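Local coordinates for uncharacterized protein (Pectobacterium carotovorum, PDB 2PH0) that probably binds heme and carries it in the cytosol during heme utilization, at residues Q39-G45 against Q106-E112; L5-A10 against A30-P36; R47-V51 against L157-L161. The contacts are given in a common frame with arbitrary orientation. Residues are numbered along the deposited sequence.

Interaction 1 (Q39-G45 against Q106-E112)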
ATOM      1  N   GLN B  39      20.505   8.053 -14.445  1.00 14.19           N
ATOM      2  CA  GLN B  39      19.624   8.103 -13.282  1.00 16.87           C
ATOM      3  C   GLN B  39      18.754   6.861 -13.146  1.00 15.23           C
ATOM      4  O   GLN B  39      18.065   6.683 -12.137  1.00 16.30           O
ATOM      5  CB  GLN B  39      18.709   9.320 -13.379  1.00 13.97           C
ATOM      6  CG  GLN B  39      19.395  10.663 -13.267  1.00 21.22           C
ATOM      7  CD  GLN B  39      18.530  11.791 -13.802  1.00 27.78           C
ATOM      8  OE1 GLN B  39      17.316  11.802 -13.612  1.00 30.62           O
ATOM      9  NE2 GLN B  39      19.157  12.753 -14.467  1.00 30.93           N
ATOM     10  N   CYS B  40      18.780   6.000 -14.153  1.00 14.86           N
ATOM     11  CA  CYS B  40      17.935   4.819 -14.113  1.00 14.52           C
ATOM     12  C   CYS B  40      18.467   3.579 -14.813  1.00 19.75           C
ATOM     13  O   CYS B  40      19.014   3.644 -15.921  1.00 17.64           O
ATOM     14  CB  CYS B  40      16.557   5.184 -14.680  1.00 16.92           C
ATOM     15  SG  CYS B  40      15.333   3.847 -14.681  1.00 19.14           S
ATOM     16  N   THR B  41      18.305   2.452 -14.125  1.00 15.90           N
ATOM     17  CA  THR B  41      18.695   1.142 -14.620  1.00 17.96           C
ATOM     18  C   THR B  41      17.420   0.306 -14.534  1.00 21.03           C
ATOM     19  O   THR B  41      16.815   0.213 -13.465  1.00 15.55           O
ATOM     20  CB  THR B  41      19.763   0.494 -13.730  1.00 20.45           C
ATOM     21  OG1 THR B  41      20.881   1.378 -13.610  1.00 17.64           O
ATOM     22  CG2 THR B  41      20.232  -0.816 -14.339  1.00 25.51           C
ATOM     23  N   LEU B  42      17.014  -0.286 -15.654  1.00 15.72           N
ATOM     24  CA  LEU B  42      15.800  -1.104 -15.695  1.00 18.82           C
ATOM     25  C   LEU B  42      16.084  -2.601 -15.715  1.00 23.24           C
ATOM     26  O   LEU B  42      17.122  -3.047 -16.193  1.00 22.47           O
ATOM     27  CB  LEU B  42      14.974  -0.734 -16.928  1.00 20.91           C
ATOM     28  CG  LEU B  42      14.573   0.738 -17.047  1.00 28.35           C
ATOM     29  CD1 LEU B  42      14.066   1.020 -18.450  1.00 36.19           C
ATOM     30  CD2 LEU B  42      13.510   1.066 -16.008  1.00 33.36           C
ATOM     31  N   ALA B  43      15.141  -3.378 -15.198  1.00 21.49           N
ATOM     32  CA  ALA B  43      15.268  -4.828 -15.168  1.00 21.99           C
ATOM     33  C   ALA B  43      13.878  -5.422 -15.374  1.00 20.70           C
ATOM     34  O   ALA B  43      12.876  -4.730 -15.198  1.00 21.74           O
ATOM     35  CB  ALA B  43      15.856  -5.281 -13.829  1.00 19.93           C
ATOM     36  N   THR B  44      13.813  -6.687 -15.779  1.00 23.30           N
ATOM     37  CA  THR B  44      12.519  -7.326 -15.995  1.00 25.45           C
ATOM     38  C   THR B  44      11.972  -7.819 -14.663  1.00 22.48           C
ATOM     39  O   THR B  44      12.728  -8.047 -13.715  1.00 25.06           O
ATOM     40  CB  THR B  44      12.625  -8.533 -16.954  1.00 24.05           C
ATOM     41  OG1 THR B  44      13.566  -9.475 -16.429  1.00 29.82           O
ATOM     42  CG2 THR B  44      13.065  -8.079 -18.343  1.00 33.79           C
ATOM     43  N   GLY B  45      10.658  -7.991 -14.600  1.00 19.99           N
ATOM     44  CA  GLY B  45      10.034  -8.447 -13.371  1.00 21.86           C
ATOM     45  C   GLY B  45      10.485  -9.828 -12.946  1.00 24.93           C
ATOM     46  O   GLY B  45      10.273 -10.228 -11.805  1.00 24.65           O
ATOM     47  N   GLN B 106       6.345  -6.819 -13.665  1.00 17.09           N
ATOM     48  CA  GLN B 106       6.852  -6.936 -15.028  1.00 18.30           C
ATOM     49  C   GLN B 106       8.110  -6.110 -15.279  1.00 21.19           C
ATOM     50  O   GLN B 106       8.873  -6.389 -16.215  1.00 17.09           O
ATOM     51  CB  GLN B 106       5.770  -6.521 -16.030  1.00 18.83           C
ATOM     52  CG  GLN B 106       4.575  -7.454 -16.087  1.00 30.85           C
ATOM     53  CD  GLN B 106       4.964  -8.895 -16.360  1.00 40.07           C
ATOM     54  OE1 GLN B 106       5.618  -9.195 -17.358  1.00 46.98           O
ATOM     55  NE2 GLN B 106       4.560  -9.799 -15.469  1.00 36.68           N
ATOM     56  N   HIS B 107       8.326  -5.097 -14.448  1.00 18.07           N
ATOM     57  CA  HIS B 107       9.490  -4.227 -14.591  1.00 17.66           C
ATOM     58  C   HIS B 107       9.998  -3.772 -13.231  1.00 14.11           C
ATOM     59  O   HIS B 107       9.224  -3.605 -12.284  1.00 11.00           O
ATOM     60  CB  HIS B 107       9.135  -2.987 -15.414  1.00 16.58           C
ATOM     61  CG  HIS B 107       8.656  -3.291 -16.801  1.00 20.18           C
ATOM     62  ND1 HIS B 107       9.480  -3.806 -17.778  1.00 28.42           N
ATOM     63  CD2 HIS B 107       7.435  -3.159 -17.368  1.00 21.14           C
ATOM     64  CE1 HIS B 107       8.785  -3.979 -18.888  1.00 33.16           C
ATOM     65  NE2 HIS B 107       7.542  -3.594 -18.667  1.00 33.89           N
ATOM     66  N   ILE B 108      11.308  -3.587 -13.133  1.00 14.88           N
ATOM     67  CA  ILE B 108      11.917  -3.118 -11.897  1.00 16.01           C
ATOM     68  C   ILE B 108      12.874  -2.005 -12.291  1.00 17.54           C
ATOM     69  O   ILE B 108      13.597  -2.119 -13.283  1.00 17.62           O
ATOM     70  CB  ILE B 108      12.694  -4.238 -11.174  1.00 14.09           C
ATOM     71  CG1 ILE B 108      11.738  -5.376 -10.792  1.00 19.38           C
ATOM     72  CG2 ILE B 108      13.363  -3.681  -9.916  1.00 16.50           C
ATOM     73  CD1 ILE B 108      12.401  -6.539 -10.055  1.00 17.72           C
ATOM     74  N   ALA B 109      12.866  -0.918 -11.532  1.00 14.71           N
ATOM     75  CA  ALA B 109      13.750   0.200 -11.843  1.00 14.37           C
ATOM     76  C   ALA B 109      14.531   0.665 -10.630  1.00 14.12           C
ATOM     77  O   ALA B 109      13.994   0.755  -9.519  1.00 12.30           O
ATOM     78  CB  ALA B 109      12.938   1.376 -12.414  1.00 10.56           C
ATOM     79  N   PHE B 110      15.813   0.951 -10.854  1.00 11.06           N
ATOM     80  CA  PHE B 110      16.698   1.466  -9.822  1.00 11.92           C
ATOM     81  C   PHE B 110      16.904   2.924 -10.235  1.00 14.59           C
ATOM     82  O   PHE B 110      17.528   3.218 -11.253  1.00 12.51           O
ATOM     83  CB  PHE B 110      18.021   0.695  -9.813  1.00 14.85           C
ATOM     84  CG  PHE B 110      17.901  -0.707  -9.273  1.00 15.25           C
ATOM     85  CD1 PHE B 110      17.365  -1.731 -10.050  1.00 19.12           C
ATOM     86  CD2 PHE B 110      18.317  -0.998  -7.980  1.00 14.40           C
ATOM     87  CE1 PHE B 110      17.249  -3.031  -9.534  1.00 19.27           C
ATOM     88  CE2 PHE B 110      18.203  -2.290  -7.459  1.00 15.95           C
ATOM     89  CZ  PHE B 110      17.668  -3.305  -8.241  1.00 16.81           C
ATOM     90  N   ILE B 111      16.353   3.833  -9.439  1.00 11.43           N
ATOM     91  CA  ILE B 111      16.393   5.254  -9.754  1.00 12.23           C
ATOM     92  C   ILE B 111      17.185   6.080  -8.764  1.00 17.50           C
ATOM     93  O   ILE B 111      16.961   5.995  -7.561  1.00 13.78           O
ATOM     94  CB  ILE B 111      14.956   5.822  -9.789  1.00 16.13           C
ATOM     95  CG1 ILE B 111      14.081   4.975 -10.716  1.00 17.14           C
ATOM     96  CG2 ILE B 111      14.970   7.272 -10.235  1.00 14.89           C
ATOM     97  CD1 ILE B 111      12.620   5.367 -10.700  1.00 11.83           C
ATOM     98  N   GLU B 112      18.111   6.884  -9.278  1.00 15.74           N
ATOM     99  CA  GLU B 112      18.891   7.771  -8.432  1.00 13.85           C
ATOM    100  C   GLU B 112      18.616   9.170  -8.979  1.00 16.70           C
ATOM    101  O   GLU B 112      19.075   9.517 -10.062  1.00 19.80           O
ATOM    102  CB  GLU B 112      20.381   7.430  -8.512  1.00 19.43           C
ATOM    103  CG  GLU B 112      20.727   6.098  -7.859  1.00 16.68           C
ATOM    104  CD  GLU B 112      22.217   5.765  -7.899  1.00 25.18           C
ATOM    105  OE1 GLU B 112      22.737   5.419  -8.982  1.00 30.81           O
ATOM    106  OE2 GLU B 112      22.869   5.849  -6.841  1.00 32.46           O
TER
HETATM  107  O   HOH W   1      20.333   3.479 -11.360  1.00 27.01           O

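Interaction 2 (L5-A10 against A30-P36)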
ATOM      1  N   LEU B   5       8.404  14.397 -23.371  1.00 21.12           N
ATOM      2  CA  LEU B   5       8.681  13.772 -22.089  1.00 20.36           C
ATOM      3  C   LEU B   5      10.189  13.605 -21.897  1.00 22.42           C
ATOM      4  O   LEU B   5      10.730  13.844 -20.817  1.00 17.52           O
ATOM      5  CB  LEU B   5       7.999  12.401 -22.038  1.00 21.43           C
ATOM      6  CG  LEU B   5       8.191  11.524 -20.802  1.00 19.94           C
ATOM      7  CD1 LEU B   5       7.717  12.267 -19.556  1.00 21.62           C
ATOM      8  CD2 LEU B   5       7.409  10.229 -20.983  1.00 18.77           C
ATOM      9  N   ASN B   6      10.867  13.183 -22.956  1.00 21.61           N
ATOM     10  CA  ASN B   6      12.301  12.976 -22.876  1.00 24.34           C
ATOM     11  C   ASN B   6      13.038  14.280 -22.569  1.00 21.63           C
ATOM     12  O   ASN B   6      13.938  14.303 -21.742  1.00 19.02           O
ATOM     13  CB  ASN B   6      12.811  12.370 -24.181  1.00 27.97           C
ATOM     14  CG  ASN B   6      14.065  11.548 -23.985  1.00 38.51           C
ATOM     15  OD1 ASN B   6      15.182  12.052 -24.110  1.00 40.19           O
ATOM     16  ND2 ASN B   6      13.886  10.270 -23.660  1.00 34.47           N
ATOM     17  N   GLU B   7      12.647  15.363 -23.228  1.00 23.20           N
ATOM     18  CA  GLU B   7      13.297  16.651 -23.000  1.00 22.31           C
ATOM     19  C   GLU B   7      13.054  17.159 -21.584  1.00 22.93           C
ATOM     20  O   GLU B   7      13.934  17.763 -20.969  1.00 23.77           O
ATOM     21  CB  GLU B   7      12.794  17.681 -24.009  1.00 22.64           C
ATOM     22  CG  GLU B   7      13.133  17.337 -25.450  1.00 34.86           C
ATOM     23  CD  GLU B   7      12.546  18.327 -26.433  1.00 35.97           C
ATOM     24  OE1 GLU B   7      11.343  18.637 -26.309  1.00 31.95           O
ATOM     25  OE2 GLU B   7      13.283  18.788 -27.333  1.00 42.87           O
ATOM     26  N   LEU B   8      11.855  16.918 -21.064  1.00 21.02           N
ATOM     27  CA  LEU B   8      11.537  17.362 -19.716  1.00 18.54           C
ATOM     28  C   LEU B   8      12.400  16.643 -18.688  1.00 18.55           C
ATOM     29  O   LEU B   8      12.936  17.260 -17.769  1.00 22.97           O
ATOM     30  CB  LEU B   8      10.059  17.104 -19.392  1.00 16.46           C
ATOM     31  CG  LEU B   8       9.700  17.333 -17.921  1.00 16.39           C
ATOM     32  CD1 LEU B   8       9.950  18.794 -17.560  1.00 21.32           C
ATOM     33  CD2 LEU B   8       8.249  16.953 -17.675  1.00 21.96           C
ATOM     34  N   LEU B   9      12.532  15.331 -18.840  1.00 22.06           N
ATOM     35  CA  LEU B   9      13.304  14.550 -17.883  1.00 23.90           C
ATOM     36  C   LEU B   9      14.784  14.895 -17.871  1.00 23.61           C
ATOM     37  O   LEU B   9      15.440  14.787 -16.837  1.00 27.70           O
ATOM     38  CB  LEU B   9      13.096  13.054 -18.145  1.00 24.49           C
ATOM     39  CG  LEU B   9      11.645  12.617 -17.928  1.00 26.65           C
ATOM     40  CD1 LEU B   9      11.485  11.136 -18.255  1.00 22.54           C
ATOM     41  CD2 LEU B   9      11.245  12.899 -16.488  1.00 24.35           C
ATOM     42  N   ALA B  10      15.306  15.327 -19.011  1.00 26.05           N
ATOM     43  CA  ALA B  10      16.715  15.697 -19.096  1.00 26.70           C
ATOM     44  C   ALA B  10      17.010  17.005 -18.351  1.00 26.24           C
ATOM     45  O   ALA B  10      18.172  17.325 -18.090  1.00 29.17           O
ATOM     46  CB  ALA B  10      17.136  15.814 -20.549  1.00 27.38           C
ATOM     47  N   ALA B  30       6.256   4.470 -18.133  1.00 20.38           N
ATOM     48  CA  ALA B  30       6.608   5.188 -19.355  1.00 22.16           C
ATOM     49  C   ALA B  30       7.584   6.317 -19.014  1.00 21.64           C
ATOM     50  O   ALA B  30       8.582   6.523 -19.710  1.00 17.87           O
ATOM     51  CB  ALA B  30       5.346   5.750 -20.016  1.00 18.88           C
ATOM     52  N   VAL B  31       7.297   7.034 -17.932  1.00 18.38           N
ATOM     53  CA  VAL B  31       8.157   8.121 -17.491  1.00 18.69           C
ATOM     54  C   VAL B  31       9.524   7.594 -17.057  1.00 22.98           C
ATOM     55  O   VAL B  31      10.552   8.132 -17.455  1.00 18.44           O
ATOM     56  CB  VAL B  31       7.518   8.893 -16.315  1.00 20.53           C
ATOM     57  CG1 VAL B  31       8.437   9.999 -15.854  1.00 18.50           C
ATOM     58  CG2 VAL B  31       6.181   9.466 -16.750  1.00 26.48           C
ATOM     59  N   VAL B  32       9.534   6.533 -16.254  1.00 17.68           N
ATOM     60  CA  VAL B  32      10.787   5.958 -15.768  1.00 16.57           C
ATOM     61  C   VAL B  32      11.667   5.427 -16.893  1.00 21.43           C
ATOM     62  O   VAL B  32      12.894   5.588 -16.871  1.00 18.54           O
ATOM     63  CB  VAL B  32      10.495   4.845 -14.743  1.00 19.41           C
ATOM     64  CG1 VAL B  32      11.769   4.102 -14.368  1.00 16.36           C
ATOM     65  CG2 VAL B  32       9.867   5.472 -13.505  1.00 14.99           C
ATOM     66  N   GLU B  33      11.026   4.807 -17.877  1.00 15.10           N
ATOM     67  CA  GLU B  33      11.691   4.238 -19.042  1.00 22.45           C
ATOM     68  C   GLU B  33      12.368   5.335 -19.863  1.00 22.66           C
ATOM     69  O   GLU B  33      13.311   5.075 -20.617  1.00 22.33           O
ATOM     70  CB  GLU B  33      10.638   3.511 -19.884  1.00 19.78           C
ATOM     71  CG  GLU B  33      11.111   2.866 -21.156  1.00 27.67           C
ATOM     72  CD  GLU B  33      10.012   2.033 -21.791  1.00 30.28           C
ATOM     73  OE1 GLU B  33       8.944   2.600 -22.127  1.00 30.03           O
ATOM     74  OE2 GLU B  33      10.215   0.810 -21.945  1.00 38.98           O
ATOM     75  N   ALA B  34      11.878   6.559 -19.709  1.00 19.12           N
ATOM     76  CA  ALA B  34      12.410   7.705 -20.438  1.00 24.54           C
ATOM     77  C   ALA B  34      13.480   8.482 -19.677  1.00 22.49           C
ATOM     78  O   ALA B  34      14.050   9.434 -20.209  1.00 21.49           O
ATOM     79  CB  ALA B  34      11.277   8.640 -20.815  1.00 23.97           C
ATOM     80  N   LEU B  35      13.753   8.094 -18.435  1.00 16.57           N
ATOM     81  CA  LEU B  35      14.765   8.794 -17.644  1.00 13.08           C
ATOM     82  C   LEU B  35      16.157   8.609 -18.210  1.00 17.87           C
ATOM     83  O   LEU B  35      16.433   7.632 -18.905  1.00 17.91           O
ATOM     84  CB  LEU B  35      14.784   8.288 -16.196  1.00 13.25           C
ATOM     85  CG  LEU B  35      13.655   8.706 -15.258  1.00 17.72           C
ATOM     86  CD1 LEU B  35      13.586   7.732 -14.075  1.00 14.04           C
ATOM     87  CD2 LEU B  35      13.888  10.136 -14.793  1.00 22.99           C
ATOM     88  N   PRO B  36      17.049   9.572 -17.942  1.00 14.22           N
ATOM     89  CA  PRO B  36      18.432   9.486 -18.422  1.00 18.39           C
ATOM     90  C   PRO B  36      19.014   8.211 -17.815  1.00 17.24           C
ATOM     91  O   PRO B  36      18.754   7.915 -16.645  1.00 21.68           O
ATOM     92  CB  PRO B  36      19.070  10.732 -17.827  1.00 16.13           C
ATOM     93  CG  PRO B  36      17.949  11.727 -17.884  1.00 16.80           C
ATOM     94  CD  PRO B  36      16.770  10.904 -17.372  1.00 15.98           C
TER
HETATM   95  O   HOH W   2      15.722  12.280 -20.507  1.00 31.42           O
HETATM   96  O   HOH W   3      16.166  10.037 -21.508  1.00 43.19           O

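Interaction 3 (R47-V51 against L157-L161)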
ATOM      1  N   ARG B  47      13.320 -10.832 -12.283  1.00 25.07           N
ATOM      2  CA  ARG B  47      14.396 -10.787 -11.295  1.00 22.80           C
ATOM      3  C   ARG B  47      13.888 -10.409  -9.905  1.00 21.47           C
ATOM      4  O   ARG B  47      14.681 -10.168  -8.995  1.00 23.05           O
ATOM      5  CB  ARG B  47      15.468  -9.773 -11.724  1.00 22.86           C
ATOM      6  CG  ARG B  47      16.047  -9.994 -13.124  1.00 32.37           C
ATOM      7  CD  ARG B  47      16.721 -11.354 -13.253  1.00 38.18           C
ATOM      8  NE  ARG B  47      18.027 -11.411 -12.599  1.00 45.23           N
ATOM      9  CZ  ARG B  47      19.160 -10.982 -13.148  1.00 47.90           C
ATOM     10  NH1 ARG B  47      19.156 -10.461 -14.368  1.00 38.68           N
ATOM     11  NH2 ARG B  47      20.303 -11.079 -12.480  1.00 43.26           N
ATOM     12  N   PHE B  48      12.570 -10.372  -9.740  1.00 21.07           N
ATOM     13  CA  PHE B  48      11.966  -9.985  -8.467  1.00 20.42           C
ATOM     14  C   PHE B  48      12.525 -10.637  -7.205  1.00 20.77           C
ATOM     15  O   PHE B  48      12.861  -9.943  -6.247  1.00 21.95           O
ATOM     16  CB  PHE B  48      10.450 -10.204  -8.522  1.00 26.00           C
ATOM     17  CG  PHE B  48       9.734  -9.809  -7.259  1.00 26.13           C
ATOM     18  CD1 PHE B  48       9.622 -10.703  -6.195  1.00 33.88           C
ATOM     19  CD2 PHE B  48       9.190  -8.534  -7.124  1.00 29.64           C
ATOM     20  CE1 PHE B  48       8.979 -10.335  -5.015  1.00 28.95           C
ATOM     21  CE2 PHE B  48       8.545  -8.155  -5.948  1.00 30.30           C
ATOM     22  CZ  PHE B  48       8.439  -9.058  -4.893  1.00 23.14           C
ATOM     23  N   ASP B  49      12.611 -11.963  -7.189  1.00 22.58           N
ATOM     24  CA  ASP B  49      13.106 -12.658  -6.007  1.00 22.76           C
ATOM     25  C   ASP B  49      14.551 -12.311  -5.678  1.00 21.52           C
ATOM     26  O   ASP B  49      14.919 -12.169  -4.509  1.00 25.81           O
ATOM     27  CB  ASP B  49      12.961 -14.171  -6.190  1.00 26.06           C
ATOM     28  CG  ASP B  49      11.545 -14.576  -6.532  1.00 29.44           C
ATOM     29  OD1 ASP B  49      10.607 -14.018  -5.916  1.00 27.52           O
ATOM     30  OD2 ASP B  49      11.367 -15.450  -7.408  1.00 46.47           O
ATOM     31  N   GLN B  50      15.370 -12.195  -6.714  1.00 21.72           N
ATOM     32  CA  GLN B  50      16.771 -11.856  -6.545  1.00 26.65           C
ATOM     33  C   GLN B  50      16.855 -10.474  -5.908  1.00 25.07           C
ATOM     34  O   GLN B  50      17.606 -10.251  -4.957  1.00 26.14           O
ATOM     35  CB  GLN B  50      17.460 -11.838  -7.907  1.00 27.24           C
ATOM     36  CG  GLN B  50      18.962 -11.635  -7.851  1.00 38.58           C
ATOM     37  CD  GLN B  50      19.579 -11.597  -9.234  1.00 45.50           C
ATOM     38  OE1 GLN B  50      19.297 -12.455 -10.069  1.00 47.64           O
ATOM     39  NE2 GLN B  50      20.428 -10.605  -9.481  1.00 44.63           N
ATOM     40  N   VAL B  51      16.067  -9.550  -6.444  1.00 20.66           N
ATOM     41  CA  VAL B  51      16.042  -8.181  -5.947  1.00 16.82           C
ATOM     42  C   VAL B  51      15.514  -8.072  -4.519  1.00 19.67           C
ATOM     43  O   VAL B  51      16.148  -7.466  -3.664  1.00 17.16           O
ATOM     44  CB  VAL B  51      15.199  -7.286  -6.886  1.00 13.22           C
ATOM     45  CG1 VAL B  51      14.943  -5.912  -6.242  1.00 16.72           C
ATOM     46  CG2 VAL B  51      15.916  -7.131  -8.215  1.00 17.22           C
ATOM     47  N   LEU B 157      23.762  -4.109  -7.105  1.00 17.41           N
ATOM     48  CA  LEU B 157      22.635  -4.898  -7.572  1.00 19.13           C
ATOM     49  C   LEU B 157      22.162  -4.396  -8.929  1.00 19.25           C
ATOM     50  O   LEU B 157      21.949  -5.190  -9.848  1.00 23.00           O
ATOM     51  CB  LEU B 157      21.492  -4.835  -6.553  1.00 19.42           C
ATOM     52  CG  LEU B 157      20.193  -5.571  -6.903  1.00 14.45           C
ATOM     53  CD1 LEU B 157      20.482  -7.038  -7.223  1.00 22.29           C
ATOM     54  CD2 LEU B 157      19.250  -5.464  -5.716  1.00 16.37           C
ATOM     55  N   ALA B 158      21.997  -3.082  -9.065  1.00 18.11           N
ATOM     56  CA  ALA B 158      21.559  -2.518 -10.336  1.00 19.73           C
ATOM     57  C   ALA B 158      22.495  -2.993 -11.443  1.00 23.01           C
ATOM     58  O   ALA B 158      22.051  -3.427 -12.508  1.00 21.04           O
ATOM     59  CB  ALA B 158      21.561  -0.987 -10.266  1.00 18.16           C
ATOM     60  N   SER B 159      23.795  -2.916 -11.170  1.00 22.24           N
ATOM     61  CA  SER B 159      24.820  -3.322 -12.125  1.00 23.65           C
ATOM     62  C   SER B 159      24.779  -4.788 -12.544  1.00 25.21           C
ATOM     63  O   SER B 159      24.931  -5.096 -13.724  1.00 27.70           O
ATOM     64  CB  SER B 159      26.211  -3.007 -11.571  1.00 23.75           C
ATOM     65  OG  SER B 159      26.392  -1.611 -11.433  1.00 28.27           O
ATOM     66  N   GLU B 160      24.590  -5.702 -11.601  1.00 29.17           N
ATOM     67  CA  GLU B 160      24.565  -7.103 -11.997  1.00 32.14           C
ATOM     68  C   GLU B 160      23.286  -7.479 -12.734  1.00 34.80           C
ATOM     69  O   GLU B 160      23.216  -8.528 -13.372  1.00 34.75           O
ATOM     70  CB  GLU B 160      24.797  -8.024 -10.795  1.00 35.80           C
ATOM     71  CG  GLU B 160      23.800  -7.929  -9.674  1.00 38.63           C
ATOM     72  CD  GLU B 160      24.239  -8.748  -8.474  1.00 57.07           C
ATOM     73  OE1 GLU B 160      25.329  -8.464  -7.930  1.00 51.97           O
ATOM     74  OE2 GLU B 160      23.502  -9.676  -8.077  1.00 58.28           O
ATOM     75  N   LEU B 161      22.278  -6.614 -12.659  1.00 35.36           N
ATOM     76  CA  LEU B 161      21.024  -6.866 -13.359  1.00 38.09           C
ATOM     77  C   LEU B 161      21.137  -6.398 -14.808  1.00 39.78           C
ATOM     78  O   LEU B 161      20.263  -6.670 -15.630  1.00 43.83           O
ATOM     79  CB  LEU B 161      19.860  -6.155 -12.662  1.00 31.75           C
ATOM     80  CG  LEU B 161      19.062  -7.000 -11.665  1.00 36.66           C
ATOM     81  CD1 LEU B 161      19.980  -7.592 -10.615  1.00 43.23           C
ATOM     82  CD2 LEU B 161      17.995  -6.139 -11.017  1.00 30.28           C
TER

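Interaction 1 (Q39-G45 against Q106-E112)
Five firm backbone hydrogen bonds join the two segments: Glu112 N to Gln39 O (2.9 Å), Thr41 N to Phe110 O (3.1 Å), Phe110 N to Thr41 O (2.9 Å), Ala43 N to Ile108 O and Ile108 N to Ala43 O (both 2.8 Å). A weak sixth, Gly45 N to Gln106 O (2.9 Å, 142° at the hydrogen), ends the series. A water donates to Phe110 O (2.8 Å) and also bonds Thr41 OG1 (3.1 Å). With strand axes at 157°, Thr41-Phe110 and Ala43-Ile108 are hydrogen-bonded antiparallel pairs, Cys40-Ile111 and Leu42-Ala109 non-hydrogen-bonded ones. Strand 40-44 is an outermost strand of the chain's six-stranded sheet, next to 107-115. Gln106 and His107 both face Phe126 on the next strand, a classic beta bulge. On one face, Leu42 CD2 meets Ala109 CB at 3.7 Å and Cys40 SG lies 4.1 Å from the same CB; Val32 covers this side. On the other, Ala43 CB packs 4.3 Å from Ile108 CB, while Phe110 sits edge-to-face with Phe154 of helix 148-160.

Interaction 2 (L5-A10 against A30-P36)
Leu9 is the main bump of helix 5-10, losing 91 Å² to segment 30-36. Its CA-to-CB bond points toward the partner, and its tip enters a hollow lined by Val31 and Ala34: Leu9 CD1 lies 3.2 Å from Val31 O and 3.6 Å from Ala34 CB. Leu9 CD2 also reaches Leu35 CD2 at 4.2 Å. One turn earlier, Leu5 fills the neighbouring space, with CD2 4.1 Å from Val31 CA and 4.2 Å from Ala34 CB. The small Ala34 side chain therefore projects between the two leucines, which are spaced i, i+4 along one side of their helix. Helix 5-10 packs here on the end of helix 28-33 and the turn that follows it, in the N-terminal helical part of the chain, where Ile20 of helix 17-23 touches both Leu5 and Leu9. The Pro36 ring closes the groove at the Ala10 end: its CG is 4.3 Å from Ala10 CA, and its CD is 4.3 Å from Leu9 CB. No direct hydrogen bond crosses. At the exposed margin, two waters bridge instead, one donating to Asn6 O (3.0 Å) and weakly to Ala34 O (3.3 Å), the other donating to Ala34 O (2.6 Å) and weakly accepting from Asn6 ND2 (3.1 Å).

Interaction 3 (R47-V51 against L157-L161)
Leu161 has the most area covered in this contact, 69 Å², and its conformation is unusual: chi1 is -95°, between the standard wells, with chi2 near p. Although its CA-to-CB bond points sideways, this twist brings both methyl ends to segment 47-51. Leu161 CD2 packs 3.6 Å from Val51 CG2, while Leu161 CD1 lies 3.3 Å from Gln50 NE2 and over one face of the Arg47 guanidinium, 4.0 Å from NH2. Val51, in the t rotamer, also meets Leu157, whose t,p conformation places CD2 4.2 Å from Val51 CA and 4.4 Å from Val51 CG1.

Beside these apolar groups the polar side chains are arranged within their own segment. Arg47, at the N-cap position of helix 48-55, folds back through three successive m torsions, while Gln50 is extended (t,t). The two therefore converge, and Gln50 OE1 accepts from both Arg47 NE and Arg47 NH2, each at 3.0 Å. With OE1 so engaged, Gln50 NE2 faces the other segment, where it comes within 3.5 Å of Glu160 OE2 without forming a hydrogen bond. Glu160 starts sideways, and its p,t conformation carries the carboxylate to this spot. No hydrogen bond or salt bridge joins the segments, so contact depends on side-chain shape and on the 280 Å² buried.

The start of helix 48-55 thereby meets the C-terminal end of helix 148-160 beside the large sheet: Val51 touches Ile108, and Leu157 and Leu161 touch Phe110, all on strand 107-115.

All three contacts are partly buried, interaction 1 most central (about 8 Å between contact and chain centres), then interaction 3 (12 Å) and the most peripheral, interaction 2 (16 Å). Interaction 1 alone has direct hydrogen bonds between its segments; interaction 2 relies on apolar contact with bridging water, interaction 3 on apolar contact plus Arg47 and Gln50 resting on Leu161. The helical contacts approach opposite faces of the same strand pair. From interaction 2, Val32 CG1 reaches Ala109 CB and Cys40 SG, each at 3.6 Å; from interaction 3, Leu161 CD2 reaches Phe110 CE1 at 3.5 Å and Ala43 CB at 3.6 Å. Interactions 2 and 3, nearest atoms about 11 Å apart, do not touch.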